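Local coordinates for protein cyclodipeptide synthetase (Mycobacterium tuberculosis, PDB 2X9Q) that probably uses two tyrosyl-tRNA molecules to form cyclo(L-tyrosyl-L-tyrosyl) without ATP, a step in the making of mycocyclosin, at residues Asp81-Gly86 with Leu250-Gln255; Asp111-Val116 with Ala163-Arg168. All coordinates share one frame; numbering follows the deposited sequence.

Interactions 1 and 2 belong to one sheet, their centres about 11 Å apart, and are joined through the neighbouring strands 82-87 and 112-117. The backbone connection includes A83 O to D114 N at 2.8 Å. On the face that carries D114, H82 NE2 of interaction 1 lies 2.7 Å from D114 OD2 of interaction 2, a probable hydrogen bond that ties the imidazole to the salt-bridge network of strands 112-117 and 165-169. Interaction 1 ends at Y253, a probable substrate-binding residue beside the probable nucleophile S88. Interaction 2 lies farther off, the side chain of V116 about 7 Å from that of E233, a residue that may be critical for catalysis.

Interaction 1. Residues Asp81-Gly86 with Leu250-Gln255; sequences DHAVIG and LNCYHQ
C252 O receives a hydrogen bond from each of two waters just where strands 82-87 and 249-253 begin to part. The first water, 2.8 Å from C252 O, also donates to G86 O. The second donates to C252 O and to N251 OD1, at 2.6 Å from the latter, and accepts a weak bond from G86 N. Water thus takes over the pairing that the backbones make directly farther back. There, C252 N bonds to V84 O at 2.8 Å, nearly along the C=O axis, and L250 N bonds to H82 O at 2.9 Å. V84 N reaches L250 O at 3.1 Å in a more bent bond, the donor nitrogen standing above the carbonyl plane, with an angle of 142° at the hydrogen. The strands are parallel and adjacent in the central sheet of a Rossmann-like fold, related to that of class I aminoacyl-tRNA synthetases. On one face N251 CG, anti to the backbone N (chi1 -167°), comes 4.1 Å from V84 CB as the two side chains cross; ND2 hydrogen-bonds to L236 O of helix 220-244. On the other face A83 CB meets C252 SG at 4.3 Å. Beyond the paired residues the Y253 ring presents its CD1-CE1 edge to G86 O, in plane with the ring, with CD1 3.7 Å from that oxygen. H254 ND1 sits over the centre of one ring face, while Y253 OH, in a residue that probably binds substrate, hydrogen-bonds to S88 OG.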
ATOM      1  N   ASP A  81      14.589  -4.989  -7.555  1.00 22.41           N
ATOM      2  CA  ASP A  81      14.819  -5.876  -6.416  1.00 23.07           C
ATOM      3  C   ASP A  81      13.518  -6.476  -5.894  1.00 24.04           C
ATOM      4  O   ASP A  81      13.432  -7.724  -5.655  1.00 24.84           O
ATOM      5  CB  ASP A  81      15.505  -5.205  -5.239  1.00 22.69           C
ATOM      6  CG  ASP A  81      16.907  -4.697  -5.612  1.00 27.26           C
ATOM      7  OD1 ASP A  81      17.686  -5.556  -6.039  1.00 28.06           O
ATOM      8  OD2 ASP A  81      17.201  -3.500  -5.508  1.00 28.79           O
ATOM      9  N   HIS A  82      12.526  -5.586  -5.663  1.00 23.39           N
ATOM     10  CA  HIS A  82      11.361  -6.007  -4.860  1.00 22.29           C
ATOM     11  C   HIS A  82      10.175  -5.152  -5.141  1.00 23.38           C
ATOM     12  O   HIS A  82      10.313  -3.929  -5.389  1.00 20.79           O
ATOM     13  CB  HIS A  82      11.690  -5.990  -3.378  1.00 22.05           C
ATOM     14  CG  HIS A  82      10.573  -6.549  -2.535  1.00 25.46           C
ATOM     15  ND1 HIS A  82       9.610  -5.741  -1.952  1.00 21.41           N
ATOM     16  CD2 HIS A  82      10.191  -7.846  -2.290  1.00 23.18           C
ATOM     17  CE1 HIS A  82       8.714  -6.511  -1.331  1.00 24.83           C
ATOM     18  NE2 HIS A  82       9.059  -7.789  -1.492  1.00 28.89           N
ATOM     19  N   ALA A  83       8.999  -5.771  -5.189  1.00 23.59           N
ATOM     20  CA  ALA A  83       7.744  -5.004  -5.199  1.00 23.13           C
ATOM     21  C   ALA A  83       6.803  -5.500  -4.080  1.00 23.69           C
ATOM     22  O   ALA A  83       6.656  -6.723  -3.827  1.00 23.19           O
ATOM     23  CB  ALA A  83       7.045  -5.028  -6.571  1.00 24.69           C
ATOM     24  N   VAL A  84       6.125  -4.537  -3.451  1.00 22.47           N
ATOM     25  CA  VAL A  84       4.879  -4.837  -2.703  1.00 19.79           C
ATOM     26  C   VAL A  84       3.713  -4.520  -3.633  1.00 21.48           C
ATOM     27  O   VAL A  84       3.612  -3.417  -4.147  1.00 21.23           O
ATOM     28  CB  VAL A  84       4.768  -3.940  -1.435  1.00 19.78           C
ATOM     29  CG1 VAL A  84       3.354  -4.160  -0.703  1.00 16.16           C
ATOM     30  CG2 VAL A  84       5.925  -4.326  -0.464  1.00 16.34           C
ATOM     31  N   ILE A  85       2.828  -5.501  -3.810  1.00 20.26           N
ATOM     32  CA  ILE A  85       1.558  -5.328  -4.495  1.00 20.27           C
ATOM     33  C   ILE A  85       0.502  -5.353  -3.384  1.00 22.06           C
ATOM     34  O   ILE A  85       0.186  -6.432  -2.874  1.00 21.63           O
ATOM     35  CB  ILE A  85       1.374  -6.482  -5.478  1.00 20.65           C
ATOM     36  CG1 ILE A  85       2.557  -6.375  -6.521  1.00 21.46           C
ATOM     37  CG2 ILE A  85       0.095  -6.317  -6.345  1.00 20.70           C
ATOM     38  CD1 ILE A  85       2.413  -7.388  -7.686  1.00 24.27           C
ATOM     39  N   GLY A  86       0.036  -4.186  -2.962  1.00 19.64           N
ATOM     40  CA  GLY A  86      -0.924  -4.119  -1.862  1.00 21.52           C
ATOM     41  C   GLY A  86      -2.293  -4.512  -2.421  1.00 21.80           C
ATOM     42  O   GLY A  86      -2.581  -4.255  -3.617  1.00 21.14           O
ATOM     43  N   LEU A 250       9.667  -1.259  -4.561  1.00 18.56           N
ATOM     44  CA  LEU A 250       8.682  -0.393  -5.151  1.00 18.78           C
ATOM     45  C   LEU A 250       7.284  -0.779  -4.642  1.00 18.91           C
ATOM     46  O   LEU A 250       6.825  -1.888  -4.905  1.00 19.27           O
ATOM     47  CB  LEU A 250       8.676  -0.572  -6.703  1.00 19.08           C
ATOM     48  CG  LEU A 250       7.960   0.446  -7.514  1.00 17.98           C
ATOM     49  CD1 LEU A 250       8.630   1.910  -7.380  1.00 15.22           C
ATOM     50  CD2 LEU A 250       8.075  -0.014  -8.936  1.00 17.76           C
ATOM     51  N   ASN A 251       6.602   0.155  -3.978  1.00 19.23           N
ATOM     52  CA  ASN A 251       5.287  -0.135  -3.409  1.00 19.26           C
ATOM     53  C   ASN A 251       4.224   0.255  -4.436  1.00 20.05           C
ATOM     54  O   ASN A 251       4.141   1.432  -4.865  1.00 19.92           O
ATOM     55  CB  ASN A 251       5.150   0.584  -2.043  1.00 19.39           C
ATOM     56  CG  ASN A 251       3.928   0.040  -1.272  1.00 24.63           C
ATOM     57  OD1 ASN A 251       2.888  -0.169  -1.881  1.00 24.58           O
ATOM     58  ND2 ASN A 251       4.045  -0.137   0.018  1.00 17.08           N
ATOM     59  N   CYS A 252       3.453  -0.748  -4.923  1.00 19.16           N
ATOM     60  CA  CYS A 252       2.625  -0.529  -6.127  1.00 18.47           C
ATOM     61  C   CYS A 252       1.156  -0.591  -5.898  1.00 19.41           C
ATOM     62  O   CYS A 252       0.660  -1.555  -5.231  1.00 19.92           O
ATOM     63  CB  CYS A 252       2.936  -1.619  -7.186  1.00 21.07           C
ATOM     64  SG  CYS A 252       4.690  -1.582  -7.647  1.00 22.33           S
ATOM     65  N   TYR A 253       0.423   0.372  -6.465  1.00 20.14           N
ATOM     66  CA  TYR A 253      -1.054   0.342  -6.328  1.00 21.69           C
ATOM     67  C   TYR A 253      -1.635   1.002  -7.533  1.00 22.85           C
ATOM     68  O   TYR A 253      -0.927   1.704  -8.240  1.00 23.66           O
ATOM     69  CB  TYR A 253      -1.490   1.082  -5.019  1.00 20.67           C
ATOM     70  CG  TYR A 253      -2.847   0.689  -4.504  1.00 20.69           C
ATOM     71  CD1 TYR A 253      -3.114  -0.640  -4.171  1.00 22.00           C
ATOM     72  CD2 TYR A 253      -3.886   1.659  -4.369  1.00 24.08           C
ATOM     73  CE1 TYR A 253      -4.396  -1.034  -3.724  1.00 23.40           C
ATOM     74  CE2 TYR A 253      -5.172   1.270  -3.915  1.00 27.13           C
ATOM     75  CZ  TYR A 253      -5.400  -0.053  -3.599  1.00 27.25           C
ATOM     76  OH  TYR A 253      -6.614  -0.467  -3.118  1.00 25.25           O
ATOM     77  N   HIS A 254      -2.923   0.805  -7.771  1.00 21.83           N
ATOM     78  CA  HIS A 254      -3.528   1.346  -8.968  1.00 24.20           C
ATOM     79  C   HIS A 254      -4.027   2.778  -8.767  1.00 26.34           C
ATOM     80  O   HIS A 254      -4.634   3.322  -9.692  1.00 27.75           O
ATOM     81  CB  HIS A 254      -4.710   0.468  -9.462  1.00 21.61           C
ATOM     82  CG  HIS A 254      -5.783   0.220  -8.427  1.00 25.17           C
ATOM     83  ND1 HIS A 254      -5.580  -0.557  -7.323  1.00 23.69           N
ATOM     84  CD2 HIS A 254      -7.095   0.603  -8.378  1.00 28.58           C
ATOM     85  CE1 HIS A 254      -6.673  -0.584  -6.576  1.00 27.96           C
ATOM     86  NE2 HIS A 254      -7.608   0.128  -7.186  1.00 27.58           N
ATOM     87  N   GLN A 255      -3.816   3.354  -7.586  1.00 26.18           N
ATOM     88  CA  GLN A 255      -4.114   4.784  -7.309  1.00 28.82           C
ATOM     89  C   GLN A 255      -2.922   5.328  -6.525  1.00 29.04           C
ATOM     90  O   GLN A 255      -2.361   4.591  -5.733  1.00 25.66           O
ATOM     91  CB  GLN A 255      -5.307   4.910  -6.338  1.00 29.95           C
ATOM     92  CG  GLN A 255      -6.642   4.524  -6.903  1.00 34.73           C
ATOM     93  CD  GLN A 255      -7.673   4.236  -5.795  1.00 45.89           C
ATOM     94  OE1 GLN A 255      -7.460   4.528  -4.603  1.00 50.15           O
ATOM     95  NE2 GLN A 255      -8.785   3.624  -6.186  1.00 46.07           N
TER
HETATM   96  O   HOH W   1      -1.476  -3.261  -5.901  1.00 24.56           O
HETATM   97  O   HOH W   2       0.429  -1.050  -2.326  1.00 24.62           O

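Interaction 2. Residues Asp111-Val116 with Ala163-Arg168; sequences DRVDFV and ARLCVR
Strand 165-169, outermost at this end of the Rossmann-like sheet, pairs in parallel with strand 112-117. V113 N donates to R164 O and C166 N to V113 O; F115 N then bonds to C166 O, and R168 N to F115 O. A salt-bridge network lies on the face carrying D114 and C166. R168 NH2 donates to D114 OD1 at 2.6 Å, in the plane of its own guanidinium but from above the carboxylate plane, the two planes being 56° apart. R112 NH2 takes the other oxygen, D114 OD2, at 3.1 Å. The carboxylate they share probably offsets the repulsion of the two guanidiniums, whose NH2 atoms are 3.2 Å apart. A water accepts from R168 NE at 2.6 Å and donates to D114 OD1 and F115 O, giving the arginine a second, water-mediated link to that carboxylate oxygen. On the opposite face L165 CD1 packs 3.6 Å from V113 CG1 and 3.7 Å from F115 CE2, under helix 133-158, whose V155 touches both L165 and F115. At the start of the pairing the R164 chain bends at chi3 (56°), and NE bonds to D111 O at 3.0 Å from above the carbonyl plane, while NH2 hydrogen-bonds to L107 O and F110 O.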
ATOM      1  N   ASP A 111      13.157  -9.270  -8.525  1.00 25.66           N
ATOM      2  CA  ASP A 111      13.646 -10.535  -8.002  1.00 26.47           C
ATOM      3  C   ASP A 111      12.664 -11.210  -7.054  1.00 28.54           C
ATOM      4  O   ASP A 111      12.594 -12.450  -6.956  1.00 25.44           O
ATOM      5  CB  ASP A 111      14.992 -10.431  -7.321  1.00 26.78           C
ATOM      6  CG  ASP A 111      16.110  -9.983  -8.310  1.00 31.08           C
ATOM      7  OD1 ASP A 111      15.933 -10.089  -9.548  1.00 25.34           O
ATOM      8  OD2 ASP A 111      17.092  -9.420  -7.810  1.00 28.36           O
ATOM      9  N   ARG A 112      11.914 -10.393  -6.312  1.00 27.62           N
ATOM     10  CA  ARG A 112      11.029 -10.950  -5.307  1.00 27.08           C
ATOM     11  C   ARG A 112       9.756 -10.068  -5.260  1.00 26.55           C
ATOM     12  O   ARG A 112       9.850  -8.854  -5.516  1.00 25.00           O
ATOM     13  CB  ARG A 112      11.830 -10.912  -4.014  1.00 29.75           C
ATOM     14  CG  ARG A 112      11.340 -11.804  -2.951  1.00 39.92           C
ATOM     15  CD  ARG A 112      11.878 -11.410  -1.509  1.00 51.19           C
ATOM     16  NE  ARG A 112      10.765 -11.577  -0.555  1.00 55.05           N
ATOM     17  CZ  ARG A 112      10.810 -11.392   0.761  1.00 58.34           C
ATOM     18  NH1 ARG A 112      11.944 -11.010   1.372  1.00 58.43           N
ATOM     19  NH2 ARG A 112       9.698 -11.628   1.474  1.00 57.69           N
ATOM     20  N   VAL A 113       8.580 -10.657  -4.996  1.00 23.85           N
ATOM     21  CA  VAL A 113       7.305  -9.918  -5.032  1.00 23.46           C
ATOM     22  C   VAL A 113       6.485 -10.339  -3.837  1.00 23.08           C
ATOM     23  O   VAL A 113       6.315 -11.574  -3.594  1.00 24.01           O
ATOM     24  CB  VAL A 113       6.482 -10.189  -6.284  1.00 22.71           C
ATOM     25  CG1 VAL A 113       5.069  -9.477  -6.195  1.00 17.31           C
ATOM     26  CG2 VAL A 113       7.222  -9.780  -7.545  1.00 26.58           C
ATOM     27  N   ASP A 114       5.973  -9.381  -3.067  1.00 23.12           N
ATOM     28  CA  ASP A 114       5.096  -9.730  -1.886  1.00 22.64           C
ATOM     29  C   ASP A 114       3.724  -9.069  -2.097  1.00 23.58           C
ATOM     30  O   ASP A 114       3.658  -7.818  -2.276  1.00 22.75           O
ATOM     31  CB  ASP A 114       5.674  -9.255  -0.570  1.00 23.42           C
ATOM     32  CG  ASP A 114       6.775 -10.156  -0.051  1.00 27.56           C
ATOM     33  OD1 ASP A 114       6.450 -11.143   0.635  1.00 33.20           O
ATOM     34  OD2 ASP A 114       7.935  -9.955  -0.384  1.00 25.91           O
ATOM     35  N   PHE A 115       2.662  -9.879  -2.186  1.00 21.25           N
ATOM     36  CA  PHE A 115       1.323  -9.362  -2.203  1.00 22.23           C
ATOM     37  C   PHE A 115       1.076  -9.171  -0.719  1.00 23.66           C
ATOM     38  O   PHE A 115       1.425 -10.068   0.059  1.00 25.57           O
ATOM     39  CB  PHE A 115       0.312 -10.450  -2.639  1.00 22.82           C
ATOM     40  CG  PHE A 115       0.177 -10.631  -4.085  1.00 20.85           C
ATOM     41  CD1 PHE A 115      -0.486  -9.685  -4.829  1.00 21.14           C
ATOM     42  CD2 PHE A 115       0.721 -11.771  -4.719  1.00 21.98           C
ATOM     43  CE1 PHE A 115      -0.699  -9.853  -6.201  1.00 23.01           C
ATOM     44  CE2 PHE A 115       0.554 -11.939  -6.105  1.00 21.67           C
ATOM     45  CZ  PHE A 115      -0.172 -10.988  -6.836  1.00 24.76           C
ATOM     46  N   VAL A 116       0.511  -8.032  -0.311  1.00 21.73           N
ATOM     47  CA  VAL A 116       0.174  -7.819   1.107  1.00 20.74           C
ATOM     48  C   VAL A 116      -1.304  -7.340   1.138  1.00 20.91           C
ATOM     49  O   VAL A 116      -1.639  -6.351   0.557  1.00 19.07           O
ATOM     50  CB  VAL A 116       1.109  -6.738   1.718  1.00 20.83           C
ATOM     51  CG1 VAL A 116       0.688  -6.436   3.130  1.00 23.02           C
ATOM     52  CG2 VAL A 116       2.639  -7.234   1.686  1.00 18.95           C
ATOM     53  N   ALA A 163       9.321 -19.575  -3.948  1.00 39.93           N
ATOM     54  CA  ALA A 163      10.698 -19.136  -4.095  1.00 39.51           C
ATOM     55  C   ALA A 163      10.785 -17.598  -4.230  1.00 38.84           C
ATOM     56  O   ALA A 163      11.725 -16.986  -3.702  1.00 37.67           O
ATOM     57  CB  ALA A 163      11.311 -19.791  -5.380  1.00 38.63           C
ATOM     58  N   ARG A 164       9.880 -16.992  -5.016  1.00 35.87           N
ATOM     59  CA  ARG A 164      10.027 -15.568  -5.273  1.00 34.26           C
ATOM     60  C   ARG A 164       8.806 -14.676  -4.902  1.00 33.79           C
ATOM     61  O   ARG A 164       8.962 -13.469  -4.683  1.00 32.11           O
ATOM     62  CB  ARG A 164      10.411 -15.370  -6.736  1.00 34.59           C
ATOM     63  CG  ARG A 164      11.838 -16.034  -7.049  1.00 36.07           C
ATOM     64  CD  ARG A 164      12.095 -15.975  -8.459  1.00 33.80           C
ATOM     65  NE  ARG A 164      12.003 -14.618  -8.931  1.00 36.26           N
ATOM     66  CZ  ARG A 164      11.425 -14.270 -10.070  1.00 32.43           C
ATOM     67  NH1 ARG A 164      10.951 -15.216 -10.836  1.00 32.23           N
ATOM     68  NH2 ARG A 164      11.336 -13.006 -10.456  1.00 28.05           N
ATOM     69  N   LEU A 165       7.619 -15.289  -4.893  1.00 30.96           N
ATOM     70  CA  LEU A 165       6.333 -14.644  -4.736  1.00 30.47           C
ATOM     71  C   LEU A 165       5.632 -15.188  -3.504  1.00 31.06           C
ATOM     72  O   LEU A 165       5.588 -16.440  -3.317  1.00 29.66           O
ATOM     73  CB  LEU A 165       5.549 -14.925  -5.990  1.00 29.43           C
ATOM     74  CG  LEU A 165       4.122 -14.511  -5.917  1.00 31.01           C
ATOM     75  CD1 LEU A 165       4.085 -12.940  -5.949  1.00 28.23           C
ATOM     76  CD2 LEU A 165       3.559 -15.084  -7.156  1.00 23.98           C
ATOM     77  N   CYS A 166       5.199 -14.269  -2.606  1.00 28.73           N
ATOM     78  CA  CYS A 166       4.641 -14.607  -1.291  1.00 28.98           C
ATOM     79  C   CYS A 166       3.385 -13.739  -1.063  1.00 26.85           C
ATOM     80  O   CYS A 166       3.232 -12.687  -1.708  1.00 22.73           O
ATOM     81  CB  CYS A 166       5.663 -14.271  -0.214  1.00 30.58           C
ATOM     82  SG  CYS A 166       7.137 -15.424  -0.193  1.00 52.11           S
ATOM     83  N   VAL A 167       2.469 -14.176  -0.193  1.00 26.39           N
ATOM     84  CA  VAL A 167       1.304 -13.370   0.186  1.00 24.62           C
ATOM     85  C   VAL A 167       1.332 -13.323   1.684  1.00 26.49           C
ATOM     86  O   VAL A 167       1.698 -14.298   2.331  1.00 24.55           O
ATOM     87  CB  VAL A 167      -0.060 -13.934  -0.270  1.00 26.49           C
ATOM     88  CG1 VAL A 167      -0.190 -15.486  -0.093  1.00 26.94           C
ATOM     89  CG2 VAL A 167      -1.270 -13.151   0.463  1.00 23.91           C
ATOM     90  N   ARG A 168       0.980 -12.186   2.273  1.00 25.58           N
ATOM     91  CA  ARG A 168       0.737 -12.249   3.710  1.00 26.75           C
ATOM     92  C   ARG A 168      -0.173 -11.115   4.136  1.00 23.43           C
ATOM     93  O   ARG A 168      -0.277 -10.149   3.423  1.00 21.44           O
ATOM     94  CB  ARG A 168       2.015 -12.192   4.501  1.00 28.85           C
ATOM     95  CG  ARG A 168       2.612 -10.831   4.580  1.00 33.43           C
ATOM     96  CD  ARG A 168       4.090 -10.945   5.120  1.00 37.46           C
ATOM     97  NE  ARG A 168       4.999 -11.249   4.012  1.00 37.48           N
ATOM     98  CZ  ARG A 168       6.272 -11.664   4.148  1.00 38.60           C
ATOM     99  NH1 ARG A 168       6.822 -11.837   5.334  1.00 35.11           N
ATOM    100  NH2 ARG A 168       6.998 -11.914   3.081  1.00 36.84           N
TER
HETATM  101  O   HOH W   3       3.895 -11.472   1.637  1.00 39.35           O